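Local coordinates for protein 2-aminomuconic 6-semialdehyde dehydrogenase (Pseudomonas sp., PDB 7BZV) that probably oxidises 2-aminomuconic 6-semialdehyde with NAD+ in the meta-cleavage breakdown of 2-aminophenol, working as a tetramer of the aldehyde dehydrogenase family, at residues 346-351 / 381-386. Residues are numbered along the deposited sequence; the frame is centred on the assembly and turned at random.
Sequences RQEGAT and DDARVV
The N-terminal end of the short helix 384-387 meets a carboxylate from the C-terminal end of helix 332-348. Glu-348 reaches across to the first amides of the helix. Glu-348 OE2 accepts the N-H of Arg-384, 2.6 Å from its N, on the syn side and slightly out of the carboxylate plane. Glu-348 OE1 takes the N-H of Val-385 through its syn lone pair, 3.1 Å from N of Val-385, in a nearly straight bond (175°). Two bonds to neighbouring amides hold the carboxylate against rotation. The chain is extended beyond CG (chi2 -180°), and this carries CD of Glu-348 to within 3.7 Å of Ala-383 CB. Val-385 CG2 lies beside the same carboxylate, 3.2 Å from OE1 of Glu-348. The positive end of the helix dipole probably favours the ionised acid. The guanidinium of Arg-384 does not pair with Glu-348; it turns away to a salt bridge with Glu-388. With an alanine here instead of Glu-348, the amides of Arg-384 and Val-385 would probably lose this acceptor, and the polar link between the two helix ends would go. Gly-349, with positive phi, is the first residue to leave helical angles, in a Schellman motif, and the chain then enters strand 351-354. Val-385 packs on Tyr-341 and Leu-344 of helix 332-348. Ala-383 holds the N-cap position without a side-chain acceptor, and an acid remote in sequence typically serves such a helix start by accepting its first two amides.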
loop_
_atom_site.group_PDB
_atom_site.type_symbol
_atom_site.label_atom_id
_atom_site.label_comp_id
_atom_site.label_asym_id
_atom_site.label_seq_id
_atom_site.Cartn_x
_atom_site.Cartn_y
_atom_site.Cartn_z
ATOM N N ARG B 346 -12.798 45.251 21.036
ATOM C CA ARG B 346 -13.526 46.478 21.331
ATOM C C ARG B 346 -12.928 47.659 20.580
ATOM O O ARG B 346 -13.628 48.380 19.860
ATOM C CB ARG B 346 -13.486 46.732 22.830
ATOM C CG ARG B 346 -14.830 46.868 23.470
ATOM C CD ARG B 346 -14.678 46.765 24.967
ATOM N NE ARG B 346 -15.041 45.443 25.465
ATOM C CZ ARG B 346 -16.263 44.924 25.378
ATOM N NH1 ARG B 346 -17.247 45.609 24.795
ATOM N NH2 ARG B 346 -16.503 43.717 25.873
ATOM N N GLN B 347 -11.620 47.854 20.727
ATOM C CA GLN B 347 -10.953 48.981 20.086
ATOM C C GLN B 347 -11.095 48.933 18.574
ATOM O O GLN B 347 -11.230 49.978 17.928
ATOM C CB GLN B 347 -9.478 48.992 20.456
ATOM C CG GLN B 347 -9.211 49.013 21.919
ATOM C CD GLN B 347 -7.755 49.236 22.208
ATOM O OE1 GLN B 347 -7.065 48.336 22.683
ATOM N NE2 GLN B 347 -7.266 50.434 21.903
ATOM N N GLU B 348 -11.029 47.730 17.983
ATOM C CA GLU B 348 -11.164 47.621 16.536
ATOM C C GLU B 348 -12.601 47.870 16.071
ATOM O O GLU B 348 -12.836 47.906 14.855
ATOM C CB GLU B 348 -10.627 46.257 16.064
ATOM C CG GLU B 348 -9.113 46.304 15.803
ATOM C CD GLU B 348 -8.503 45.001 15.324
ATOM O OE1 GLU B 348 -8.957 43.921 15.746
ATOM O OE2 GLU B 348 -7.546 45.060 14.518
ATOM N N GLY B 349 -13.544 48.094 16.991
ATOM C CA GLY B 349 -14.934 48.368 16.651
ATOM C C GLY B 349 -15.897 47.183 16.649
ATOM O O GLY B 349 -17.019 47.315 16.141
ATOM N N ALA B 350 -15.524 46.052 17.230
ATOM C CA ALA B 350 -16.341 44.854 17.081
ATOM C C ALA B 350 -17.674 44.958 17.814
ATOM O O ALA B 350 -17.780 45.552 18.891
ATOM C CB ALA B 350 -15.590 43.633 17.602
ATOM N N THR B 351 -18.692 44.321 17.230
ATOM C CA THR B 351 -19.953 44.081 17.913
ATOM C C THR B 351 -19.863 42.769 18.674
ATOM O O THR B 351 -19.475 41.738 18.109
ATOM C CB THR B 351 -21.101 44.028 16.917
ATOM O OG1 THR B 351 -21.146 45.254 16.205
ATOM C CG2 THR B 351 -22.440 43.765 17.616
ATOM N N ASP B 381 -12.049 41.351 7.197
ATOM C CA ASP B 381 -11.146 40.208 7.231
ATOM C C ASP B 381 -9.735 40.602 7.642
ATOM O O ASP B 381 -8.908 39.715 7.901
ATOM C CB ASP B 381 -11.101 39.523 5.862
ATOM C CG ASP B 381 -12.380 38.806 5.513
ATOM O OD1 ASP B 381 -13.255 38.598 6.386
ATOM O OD2 ASP B 381 -12.495 38.426 4.343
ATOM N N ASP B 382 -9.433 41.902 7.692
ATOM C CA ASP B 382 -8.076 42.350 7.973
ATOM C C ASP B 382 -7.851 42.750 9.428
ATOM O O ASP B 382 -6.695 42.954 9.820
ATOM C CB ASP B 382 -7.702 43.542 7.066
ATOM C CG ASP B 382 -7.640 43.153 5.601
ATOM O OD1 ASP B 382 -6.919 42.181 5.291
ATOM O OD2 ASP B 382 -8.315 43.794 4.766
ATOM N N ALA B 383 -8.910 42.892 10.225
ATOM C CA ALA B 383 -8.733 43.304 11.609
ATOM C C ALA B 383 -7.864 42.291 12.339
ATOM O O ALA B 383 -7.864 41.099 12.017
ATOM C CB ALA B 383 -10.074 43.439 12.316
ATOM N N ARG B 384 -7.148 42.768 13.361
ATOM C CA ARG B 384 -6.153 41.926 14.019
ATOM C C ARG B 384 -6.792 40.740 14.727
ATOM O O ARG B 384 -6.277 39.612 14.662
ATOM C CB ARG B 384 -5.362 42.743 15.031
ATOM C CG ARG B 384 -4.445 43.791 14.447
ATOM C CD ARG B 384 -3.580 44.414 15.557
ATOM N NE ARG B 384 -2.826 43.377 16.259
ATOM C CZ ARG B 384 -2.429 43.444 17.525
ATOM N NH1 ARG B 384 -2.691 44.522 18.259
ATOM N NH2 ARG B 384 -1.756 42.426 18.052
ATOM N N VAL B 385 -7.892 40.978 15.443
ATOM C CA VAL B 385 -8.572 39.903 16.155
ATOM C C VAL B 385 -9.212 38.892 15.218
ATOM O O VAL B 385 -9.606 37.813 15.663
ATOM C CB VAL B 385 -9.663 40.433 17.118
ATOM C CG1 VAL B 385 -9.031 41.209 18.252
ATOM C CG2 VAL B 385 -10.674 41.301 16.401
ATOM N N VAL B 386 -9.358 39.223 13.938
ATOM C CA VAL B 386 -9.876 38.263 12.972
ATOM C C VAL B 386 -8.760 37.408 12.402
ATOM O O VAL B 386 -9.019 36.267 11.978
ATOM C CB VAL B 386 -10.629 38.979 11.838
ATOM C CG1 VAL B 386 -11.241 37.983 10.865
ATOM C CG2 VAL B 386 -11.717 39.881 12.428
#